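Local coordinates for uncharacterized protein AsqI (Emericella nidulans, PDB 5YY3) that catalyses, as a zinc-dependent cyclopenase, the ring contraction of 4'-methoxycyclopenin to 4'-methoxyviridicatin in aspoquinolone biosynthesis, releasing methyl isocyanate, at residues N73-E78 with I382-A387; R238-Y243 with W394-H399; G329-Q334 with G353-Y358. One frame throughout, in Å; residues are numbered along the deposited sequence.

Overall arrangement
All three contacts are built round the helical, hemocyanin-like part of the chain that carries the zinc site. Interaction 2 is the buried one and the most extensive: aromatic rings and Arg395 of helix 391-410 meet Arg238, Trp240 and Tyr243 of the loop 238-243. Interaction 3, partly buried, joins two helix ends through backbone and amide hydrogen bonds. Interaction 1, also partly buried, is slighter, a single backbone bridge with side-chain contacts beside it. Interactions 2 and 3 share a junction where Trp396 NE1 lies 3.1 Å from His356 ND1, and Pro77 of interaction 1 packs on Tyr358 of interaction 3. Along the chain, interaction 3 is nested within the loops closed by the other two.

Interaction 1 of 3, residues N73-E78 with I382-A387; sequences NGLSPE and ISNFGA
Asn73 and Ile382 form a single beta bridge that ties the turn preceding helix 77-92 to the irregular stretch leading to helix 391-410 in the hemocyanin-like domain. Their side chains lie side by side and point the same way: the Asn73 amide runs beside the isoleucine, with OD1 3.9 Å from Ile382 CB and ND2 next to CD1. CG of Asn73 is anti to its backbone N (chi1 -177°), and OD1 accepts from Leu75 N in an Asx turn, while ND2 is held by Leu282 O. The amide is thus gripped at both ends. Asn73 also starts a type I turn, closed by Ser76 N on Asn73 O. Gly74 N supplies a bridging bond to Ile382 O, over 2.7 Å and nearly straight at 165°, and Ile382 is also backbone-bonded to Tyr72. Gly74 lies close against the Ile382-Asn384 backbone, and its O rests against Asn384 CB at 3.5 Å. Leu75 crosses Asn384 at about a right angle, touching the end of that side chain with its CD2 methyl. Asn384 lies close to the zinc ligands His186 and His190, so the contact reaches the outskirts of the metal site. Past Leu75, Ser76 occupies the N-cap position of helix 77-92, and Pro77 and Glu78 turn to helix 355-367, where Glu78 OE2 is hydrogen-bonded to Tyr358 OH.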
loop_
_atom_site.group_PDB
_atom_site.type_symbol
_atom_site.label_atom_id
_atom_site.label_comp_id
_atom_site.label_asym_id
_atom_site.label_seq_id
_atom_site.Cartn_x
_atom_site.Cartn_y
_atom_site.Cartn_z
ATOM N N ASN A 73 -41.050 -5.561 0.816
ATOM C CA ASN A 73 -39.693 -5.869 1.255
ATOM C C ASN A 73 -39.297 -7.271 0.801
ATOM O O ASN A 73 -39.571 -8.260 1.492
ATOM C CB ASN A 73 -39.584 -5.736 2.777
ATOM C CG ASN A 73 -38.171 -5.977 3.310
ATOM O OD1 ASN A 73 -37.286 -6.477 2.610
ATOM N ND2 ASN A 73 -37.971 -5.651 4.579
ATOM N N GLY A 74 -38.625 -7.351 -0.348
ATOM C CA GLY A 74 -38.211 -8.628 -0.912
ATOM C C GLY A 74 -37.227 -9.429 -0.068
ATOM O O GLY A 74 -36.836 -10.525 -0.459
ATOM N N LEU A 75 -36.823 -8.886 1.076
ATOM C CA LEU A 75 -35.938 -9.583 2.011
ATOM C C LEU A 75 -36.638 -9.857 3.342
ATOM O O LEU A 75 -36.014 -10.330 4.296
ATOM C CB LEU A 75 -34.658 -8.772 2.263
ATOM C CG LEU A 75 -33.587 -8.790 1.167
ATOM C CD1 LEU A 75 -32.345 -8.032 1.609
ATOM C CD2 LEU A 75 -33.225 -10.219 0.804
ATOM N N SER A 76 -37.929 -9.549 3.419
ATOM C CA SER A 76 -38.710 -9.866 4.618
ATOM C C SER A 76 -39.484 -11.192 4.486
ATOM O O SER A 76 -40.257 -11.384 3.540
ATOM C CB SER A 76 -39.682 -8.724 4.930
ATOM O OG SER A 76 -40.678 -9.160 5.841
ATOM N N PRO A 77 -39.275 -12.112 5.436
ATOM C CA PRO A 77 -39.972 -13.405 5.379
ATOM C C PRO A 77 -41.499 -13.267 5.299
ATOM O O PRO A 77 -42.134 -14.024 4.554
ATOM C CB PRO A 77 -39.542 -14.086 6.680
ATOM C CG PRO A 77 -38.188 -13.500 6.952
ATOM C CD PRO A 77 -38.270 -12.071 6.510
ATOM N N GLU A 78 -42.069 -12.306 6.027
ATOM C CA GLU A 78 -43.506 -12.048 5.955
ATOM C C GLU A 78 -43.934 -11.647 4.544
ATOM O O GLU A 78 -44.934 -12.144 4.014
ATOM C CB GLU A 78 -43.910 -10.962 6.950
ATOM C CG GLU A 78 -43.876 -11.428 8.397
ATOM C CD GLU A 78 -42.463 -11.515 8.969
ATOM O OE1 GLU A 78 -41.517 -10.990 8.340
ATOM O OE2 GLU A 78 -42.305 -12.103 10.057
ATOM N N ILE A 382 -38.261 -2.232 -0.858
ATOM C CA ILE A 382 -36.937 -2.852 -0.849
ATOM C C ILE A 382 -36.907 -4.104 -1.692
ATOM O O ILE A 382 -37.634 -5.057 -1.432
ATOM C CB ILE A 382 -36.487 -3.243 0.551
ATOM C CG1 ILE A 382 -36.462 -2.030 1.471
ATOM C CG2 ILE A 382 -35.127 -3.915 0.499
ATOM C CD1 ILE A 382 -36.310 -2.425 2.905
ATOM N N SER A 383 -36.036 -4.088 -2.686
ATOM C CA SER A 383 -35.876 -5.184 -3.612
ATOM C C SER A 383 -34.773 -6.134 -3.181
ATOM O O SER A 383 -33.693 -5.706 -2.768
ATOM C CB SER A 383 -35.576 -4.641 -5.003
ATOM O OG SER A 383 -35.195 -5.688 -5.876
ATOM N N ASN A 384 -35.051 -7.429 -3.261
ATOM C CA ASN A 384 -33.989 -8.411 -3.182
ATOM C C ASN A 384 -33.180 -8.309 -4.460
ATOM O O ASN A 384 -33.473 -8.978 -5.451
ATOM C CB ASN A 384 -34.525 -9.827 -3.012
ATOM C CG ASN A 384 -33.411 -10.859 -2.918
ATOM O OD1 ASN A 384 -32.229 -10.505 -2.811
ATOM N ND2 ASN A 384 -33.780 -12.149 -2.954
ATOM N N PHE A 385 -32.167 -7.461 -4.427
ATOM C CA PHE A 385 -31.369 -7.185 -5.602
ATOM C C PHE A 385 -29.927 -6.990 -5.180
ATOM O O PHE A 385 -29.647 -6.273 -4.214
ATOM C CB PHE A 385 -31.897 -5.943 -6.326
ATOM C CG PHE A 385 -31.128 -5.565 -7.565
ATOM C CD1 PHE A 385 -29.930 -4.858 -7.478
ATOM C CD2 PHE A 385 -31.622 -5.888 -8.819
ATOM C CE1 PHE A 385 -29.224 -4.499 -8.614
ATOM C CE2 PHE A 385 -30.933 -5.532 -9.967
ATOM C CZ PHE A 385 -29.724 -4.835 -9.866
ATOM N N GLY A 386 -29.023 -7.645 -5.898
ATOM C CA GLY A 386 -27.608 -7.328 -5.819
ATOM C C GLY A 386 -26.900 -7.788 -4.569
ATOM O O GLY A 386 -25.868 -7.224 -4.208
ATOM N N ALA A 387 -27.447 -8.801 -3.901
ATOM C CA ALA A 387 -26.795 -9.347 -2.715
ATOM C C ALA A 387 -25.316 -9.737 -2.950
ATOM O O ALA A 387 -24.454 -9.353 -2.143
ATOM C CB ALA A 387 -27.576 -10.541 -2.192
#

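Interaction 2 of 3, residues R238-Y243 with W394-H399; sequences RPWNQY and WRWYKH
An aromatic cluster of Trp240, Tyr243, Trp396 and His399, flanked by two arginines, joins the loop 238-243 to helix 391-410. Arg395 is the main polar link. Its chain bends at chi3 (44°), and NE donates to Arg238 O at 2.6 Å, while NH2 makes a weak bond to Pro239 O, which lies near the guanidinium plane. Trp240 presents the CE3 edge of its indole to one face of this guanidinium, 3.7 Å above its centre, and Arg238 CB lies over the opposite face. Arg238 runs alongside in the same direction, which brings its NH1 to 3.2 Å from Arg395 NH1. Asp245 OD2 forms salt bridges with Arg238 NH1 and Arg395 NH2, which probably offsets the like charges, and Glu248 takes a further bond from Arg238.

In this helical domain of the tyrosinase family the backbone adds its own link: Trp240, at the centre of an inverse gamma turn, donates its N to Arg395 O from well above the carbonyl plane. His399 N approaches that oxygen from the opposite face, so a helical carbonyl serves two donors. Trp240 CD1 then meets the edge of Trp396 at CE3, 3.6 Å away. Trp240 O lies 3.3 Å above the His399 imidazole, offset toward its rim. Tyr243 turns its edge to the face of His399, with planes at 88°, and its OH pairs with NE2 at 2.8 Å in a hydrogen bond that either could donate. Pro239 CB packs on Lys398 CG, whose extended chain carries NZ to Glu226. Trp396 NE1 bonds to His356 ND1, while Pro239 and Gln242 pack against the second subunit.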
loop_
_atom_site.group_PDB
_atom_site.type_symbol
_atom_site.label_atom_id
_atom_site.label_comp_id
_atom_site.label_asym_id
_atom_site.label_seq_id
_atom_site.Cartn_x
_atom_site.Cartn_y
_atom_site.Cartn_z
ATOM N N ARG A 238 -13.984 -12.612 7.348
ATOM C CA ARG A 238 -14.457 -12.821 8.717
ATOM C C ARG A 238 -15.923 -13.221 8.673
ATOM O O ARG A 238 -16.768 -12.440 8.252
ATOM C CB ARG A 238 -14.276 -11.572 9.580
ATOM C CG ARG A 238 -14.459 -11.839 11.092
ATOM C CD ARG A 238 -14.688 -10.535 11.894
ATOM N NE ARG A 238 -13.911 -9.460 11.303
ATOM C CZ ARG A 238 -14.285 -8.189 11.221
ATOM N NH1 ARG A 238 -15.447 -7.771 11.703
ATOM N NH2 ARG A 238 -13.466 -7.328 10.648
ATOM N N PRO A 239 -16.237 -14.439 9.110
ATOM C CA PRO A 239 -17.650 -14.841 9.045
ATOM C C PRO A 239 -18.502 -14.019 9.988
ATOM O O PRO A 239 -17.985 -13.487 10.969
ATOM C CB PRO A 239 -17.624 -16.310 9.464
ATOM C CG PRO A 239 -16.358 -16.455 10.251
ATOM C CD PRO A 239 -15.372 -15.486 9.676
ATOM N N TRP A 240 -19.788 -13.906 9.681
ATOM C CA TRP A 240 -20.735 -13.208 10.544
ATOM C C TRP A 240 -21.222 -14.151 11.624
ATOM O O TRP A 240 -22.422 -14.449 11.700
ATOM C CB TRP A 240 -21.919 -12.691 9.723
ATOM C CG TRP A 240 -22.788 -11.693 10.452
ATOM C CD1 TRP A 240 -23.972 -11.935 11.083
ATOM C CD2 TRP A 240 -22.532 -10.293 10.604
ATOM N NE1 TRP A 240 -24.469 -10.778 11.618
ATOM C CE2 TRP A 240 -23.604 -9.752 11.340
ATOM C CE3 TRP A 240 -21.499 -9.441 10.184
ATOM C CZ2 TRP A 240 -23.674 -8.405 11.671
ATOM C CZ3 TRP A 240 -21.562 -8.111 10.515
ATOM C CH2 TRP A 240 -22.646 -7.599 11.257
ATOM N N ASN A 241 -20.285 -14.654 12.429
ATOM C CA ASN A 241 -20.603 -15.615 13.489
ATOM C C ASN A 241 -21.080 -14.926 14.767
ATOM O O ASN A 241 -21.910 -15.469 15.501
ATOM C CB ASN A 241 -19.396 -16.503 13.792
ATOM C CG ASN A 241 -19.170 -17.576 12.725
ATOM O OD1 ASN A 241 -20.110 -18.021 12.070
ATOM N ND2 ASN A 241 -17.915 -17.979 12.538
ATOM N N GLN A 242 -20.537 -13.734 15.021
ATOM C CA GLN A 242 -20.936 -12.889 16.132
ATOM C C GLN A 242 -21.871 -11.783 15.603
ATOM O O GLN A 242 -21.473 -10.955 14.787
ATOM C CB GLN A 242 -19.689 -12.304 16.832
ATOM C CG GLN A 242 -18.643 -13.371 17.255
ATOM C CD GLN A 242 -17.397 -12.793 17.974
ATOM O OE1 GLN A 242 -17.230 -11.569 18.096
ATOM N NE2 GLN A 242 -16.506 -13.687 18.428
ATOM N N TYR A 243 -23.119 -11.779 16.050
ATOM C CA TYR A 243 -24.133 -10.913 15.434
ATOM C C TYR A 243 -24.055 -9.450 15.904
ATOM O O TYR A 243 -24.740 -8.581 15.363
ATOM C CB TYR A 243 -25.549 -11.465 15.697
ATOM C CG TYR A 243 -25.834 -12.815 15.081
ATOM C CD1 TYR A 243 -24.923 -13.418 14.212
ATOM C CD2 TYR A 243 -27.021 -13.505 15.383
ATOM C CE1 TYR A 243 -25.180 -14.669 13.655
ATOM C CE2 TYR A 243 -27.289 -14.758 14.830
ATOM C CZ TYR A 243 -26.365 -15.327 13.963
ATOM O OH TYR A 243 -26.614 -16.557 13.401
ATOM N N TRP A 394 -21.350 -11.720 1.939
ATOM C CA TRP A 394 -20.325 -12.751 1.864
ATOM C C TRP A 394 -19.959 -13.138 3.270
ATOM O O TRP A 394 -19.630 -14.294 3.529
ATOM C CB TRP A 394 -19.109 -12.276 1.043
ATOM C CG TRP A 394 -19.476 -12.247 -0.403
ATOM C CD1 TRP A 394 -19.941 -11.180 -1.108
ATOM C CD2 TRP A 394 -19.513 -13.368 -1.299
ATOM N NE1 TRP A 394 -20.226 -11.553 -2.403
ATOM C CE2 TRP A 394 -19.969 -12.894 -2.544
ATOM C CE3 TRP A 394 -19.180 -14.724 -1.174
ATOM C CZ2 TRP A 394 -20.107 -13.727 -3.653
ATOM C CZ3 TRP A 394 -19.311 -15.544 -2.271
ATOM C CH2 TRP A 394 -19.765 -15.042 -3.502
ATOM N N ARG A 395 -20.078 -12.195 4.202
ATOM C CA ARG A 395 -19.812 -12.525 5.599
ATOM C C ARG A 395 -20.955 -13.398 6.146
ATOM O O ARG A 395 -20.721 -14.314 6.937
ATOM C CB ARG A 395 -19.609 -11.256 6.440
ATOM C CG ARG A 395 -18.428 -10.384 5.951
ATOM C CD ARG A 395 -17.966 -9.369 7.022
ATOM N NE ARG A 395 -17.898 -10.060 8.297
ATOM C CZ ARG A 395 -17.808 -9.465 9.476
ATOM N NH1 ARG A 395 -17.741 -8.133 9.551
ATOM N NH2 ARG A 395 -17.785 -10.215 10.579
ATOM N N TRP A 396 -22.182 -13.144 5.696
ATOM C CA TRP A 396 -23.284 -14.026 6.058
ATOM C C TRP A 396 -23.143 -15.404 5.378
ATOM O O TRP A 396 -23.311 -16.438 6.037
ATOM C CB TRP A 396 -24.637 -13.388 5.710
ATOM C CG TRP A 396 -25.813 -14.225 6.172
ATOM C CD1 TRP A 396 -26.623 -14.989 5.390
ATOM C CD2 TRP A 396 -26.288 -14.384 7.519
ATOM N NE1 TRP A 396 -27.576 -15.614 6.162
ATOM C CE2 TRP A 396 -27.392 -15.258 7.478
ATOM C CE3 TRP A 396 -25.878 -13.887 8.763
ATOM C CZ2 TRP A 396 -28.102 -15.640 8.618
ATOM C CZ3 TRP A 396 -26.583 -14.258 9.897
ATOM C CH2 TRP A 396 -27.686 -15.126 9.817
ATOM N N TYR A 397 -22.835 -15.432 4.079
ATOM C CA TYR A 397 -22.639 -16.719 3.389
ATOM C C TYR A 397 -21.568 -17.561 4.089
ATOM O O TYR A 397 -21.714 -18.776 4.209
ATOM C CB TYR A 397 -22.245 -16.530 1.924
ATOM C CG TYR A 397 -23.211 -15.738 1.052
ATOM C CD1 TYR A 397 -24.567 -15.639 1.363
ATOM C CD2 TYR A 397 -22.749 -15.080 -0.083
ATOM C CE1 TYR A 397 -25.443 -14.905 0.543
ATOM C CE2 TYR A 397 -23.608 -14.347 -0.900
ATOM C CZ TYR A 397 -24.953 -14.263 -0.583
ATOM O OH TYR A 397 -25.790 -13.533 -1.400
ATOM N N LYS A 398 -20.499 -16.934 4.575
ATOM C CA LYS A 398 -19.482 -17.737 5.256
ATOM C C LYS A 398 -19.999 -18.217 6.617
ATOM O O LYS A 398 -19.586 -19.274 7.094
ATOM C CB LYS A 398 -18.156 -16.986 5.427
ATOM C CG LYS A 398 -17.063 -17.900 6.005
ATOM C CD LYS A 398 -15.662 -17.353 5.809
ATOM C CE LYS A 398 -14.642 -18.132 6.644
ATOM N NZ LYS A 398 -13.263 -17.523 6.576
ATOM N N HIS A 399 -20.920 -17.465 7.226
ATOM C CA HIS A 399 -21.595 -17.945 8.438
ATOM C C HIS A 399 -22.439 -19.172 8.138
ATOM O O HIS A 399 -22.357 -20.156 8.860
ATOM C CB HIS A 399 -22.481 -16.865 9.058
ATOM C CG HIS A 399 -23.265 -17.337 10.246
ATOM N ND1 HIS A 399 -22.675 -17.905 11.356
ATOM C CD2 HIS A 399 -24.596 -17.311 10.502
ATOM C CE1 HIS A 399 -23.602 -18.212 12.242
ATOM N NE2 HIS A 399 -24.776 -17.859 11.749
#

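Interaction 3 of 3, residues G329-Q334 with G353-Y358; sequences GILDAQ and GNLHNY
Leu331 and His356 make the central backbone link between two helix ends in the hemocyanin-like domain: helix 323-331 finishes in a Schellman motif just where helix 355-367 begins. His356 N donates to Leu331 O at 2.9 Å, in the carbonyl plane. The Schellman motif closes with Gln334 N on Gly329 O and Ala333 N on Ile330 O, Ala333 being the C-prime residue with positive phi. A water donates to Ile330 O and sits beside Leu355 N, but its distance from that N, 2.5 Å, is too short to be trusted, so this half of a water bridge is doubtful.

Among the side-chain bonds, Asn357 ND2 has two acceptors. It reaches Asp332 OD1 at 3.0 Å from above the carboxylate plane, and Asn354 OD1 at 3.1 Å on a lone pair, almost straight at 168°. The second bond joins the N-cap residue Asn354 to the first turn of its helix, and the two together fix the rotation of the Asn357 amide. Asp332 CG, anti to its backbone N (chi1 -166°), is thereby carried to 3.8 Å from Asn357 ND2; the other carboxylate oxygen, OD2, is hydrogen-bonded to Tyr193 OH.

Asp332 OD1 also lies near the plane of the His356 ring, at its edge, 3.2 Å from CD2. ND1 of that imidazole is hydrogen-bonded to Trp396 NE1. His356 lies close to the zinc ligands His190 and His218, so the contact borders the metal site.

In van der Waals contact, Ala333 CB sits against the Asn354 amide, nearest OD1 at 3.1 Å. The apolar pair is Leu331 and Leu355, which lie side by side, pointing the same way, with their CD2 methyls 4.1 Å apart.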
loop_
_atom_site.group_PDB
_atom_site.type_symbol
_atom_site.label_atom_id
_atom_site.label_comp_id
_atom_site.label_asym_id
_atom_site.label_seq_id
_atom_site.Cartn_x
_atom_site.Cartn_y
_atom_site.Cartn_z
ATOM N N GLY A 329 -31.829 -27.124 5.409
ATOM C CA GLY A 329 -33.266 -26.921 5.350
ATOM C C GLY A 329 -33.808 -26.081 6.501
ATOM O O GLY A 329 -34.608 -25.167 6.297
ATOM N N ILE A 330 -33.372 -26.378 7.718
ATOM C CA ILE A 330 -33.854 -25.642 8.869
ATOM C C ILE A 330 -33.361 -24.187 8.850
ATOM O O ILE A 330 -34.137 -23.266 9.125
ATOM C CB ILE A 330 -33.452 -26.362 10.161
ATOM C CG1 ILE A 330 -34.365 -27.579 10.333
ATOM C CG2 ILE A 330 -33.523 -25.414 11.369
ATOM C CD1 ILE A 330 -34.001 -28.506 11.461
ATOM N N LEU A 331 -32.091 -23.977 8.502
ATOM C CA LEU A 331 -31.541 -22.628 8.320
ATOM C C LEU A 331 -32.410 -21.789 7.385
ATOM O O LEU A 331 -32.555 -20.581 7.580
ATOM C CB LEU A 331 -30.109 -22.691 7.766
ATOM C CG LEU A 331 -29.018 -23.027 8.790
ATOM C CD1 LEU A 331 -27.680 -23.327 8.118
ATOM C CD2 LEU A 331 -28.891 -21.907 9.836
ATOM N N ASP A 332 -32.998 -22.440 6.382
ATOM C CA ASP A 332 -33.811 -21.737 5.396
ATOM C C ASP A 332 -35.310 -21.914 5.656
ATOM O O ASP A 332 -36.129 -21.618 4.780
ATOM C CB ASP A 332 -33.449 -22.218 3.993
ATOM C CG ASP A 332 -33.986 -21.314 2.899
ATOM O OD1 ASP A 332 -33.716 -20.088 2.930
ATOM O OD2 ASP A 332 -34.682 -21.835 1.999
ATOM N N ALA A 333 -35.655 -22.380 6.863
ATOM C CA ALA A 333 -37.057 -22.564 7.323
ATOM C C ALA A 333 -37.933 -23.363 6.364
ATOM O O ALA A 333 -39.088 -23.017 6.108
ATOM C CB ALA A 333 -37.719 -21.224 7.594
ATOM N N GLN A 334 -37.394 -24.449 5.848
ATOM C CA GLN A 334 -38.184 -25.324 4.989
ATOM C C GLN A 334 -38.884 -26.427 5.735
ATOM O O GLN A 334 -38.757 -27.590 5.410
ATOM C CB GLN A 334 -37.286 -25.865 3.903
ATOM C CG GLN A 334 -36.788 -24.665 3.234
ATOM C CD GLN A 334 -36.088 -24.966 1.995
ATOM O OE1 GLN A 334 -35.139 -25.757 1.961
ATOM N NE2 GLN A 334 -36.523 -24.312 0.935
ATOM N N GLY A 353 -36.447 -21.574 14.368
ATOM C CA GLY A 353 -36.828 -20.372 13.641
ATOM C C GLY A 353 -36.571 -20.340 12.144
ATOM O O GLY A 353 -36.625 -21.370 11.455
ATOM N N ASN A 354 -36.303 -19.136 11.642
ATOM C CA ASN A 354 -35.966 -18.898 10.239
ATOM C C ASN A 354 -34.702 -18.039 10.128
ATOM O O ASN A 354 -34.757 -16.892 9.677
ATOM C CB ASN A 354 -37.136 -18.208 9.514
ATOM C CG ASN A 354 -36.922 -18.122 8.019
ATOM O OD1 ASN A 354 -35.943 -18.659 7.498
ATOM N ND2 ASN A 354 -37.848 -17.483 7.313
ATOM N N LEU A 355 -33.566 -18.594 10.546
ATOM C CA LEU A 355 -32.352 -17.794 10.750
ATOM C C LEU A 355 -31.774 -17.151 9.482
ATOM O O LEU A 355 -31.350 -15.997 9.519
ATOM C CB LEU A 355 -31.270 -18.653 11.409
ATOM C CG LEU A 355 -29.977 -17.956 11.809
ATOM C CD1 LEU A 355 -30.289 -16.730 12.646
ATOM C CD2 LEU A 355 -29.102 -18.912 12.580
ATOM N N HIS A 356 -31.736 -17.888 8.373
ATOM C CA HIS A 356 -31.125 -17.374 7.151
ATOM C C HIS A 356 -31.870 -16.153 6.644
ATOM O O HIS A 356 -31.270 -15.104 6.393
ATOM C CB HIS A 356 -31.084 -18.440 6.046
ATOM C CG HIS A 356 -30.760 -17.885 4.690
ATOM N ND1 HIS A 356 -29.592 -17.198 4.427
ATOM C CD2 HIS A 356 -31.463 -17.890 3.530
ATOM C CE1 HIS A 356 -29.584 -16.815 3.159
ATOM N NE2 HIS A 356 -30.708 -17.225 2.595
ATOM N N ASN A 357 -33.183 -16.280 6.498
ATOM C CA ASN A 357 -33.956 -15.204 5.876
ATOM C C ASN A 357 -34.191 -14.009 6.812
ATOM O O ASN A 357 -34.241 -12.866 6.365
ATOM C CB ASN A 357 -35.283 -15.754 5.345
ATOM C CG ASN A 357 -35.081 -16.779 4.230
ATOM O OD1 ASN A 357 -34.906 -16.422 3.061
ATOM N ND2 ASN A 357 -35.096 -18.055 4.590
ATOM N N TYR A 358 -34.314 -14.244 8.112
ATOM C CA TYR A 358 -34.390 -13.098 9.018
ATOM C C TYR A 358 -33.022 -12.441 9.121
ATOM O O TYR A 358 -32.918 -11.214 9.294
ATOM C CB TYR A 358 -34.903 -13.503 10.400
ATOM C CG TYR A 358 -36.402 -13.568 10.471
ATOM C CD1 TYR A 358 -37.174 -12.447 10.195
ATOM C CD2 TYR A 358 -37.054 -14.742 10.838
ATOM C CE1 TYR A 358 -38.559 -12.493 10.271
ATOM C CE2 TYR A 358 -38.435 -14.797 10.918
ATOM C CZ TYR A 358 -39.179 -13.665 10.635
ATOM O OH TYR A 358 -40.551 -13.713 10.700
HETATM O O HOH W 1 -33.405 -21.055 10.971
#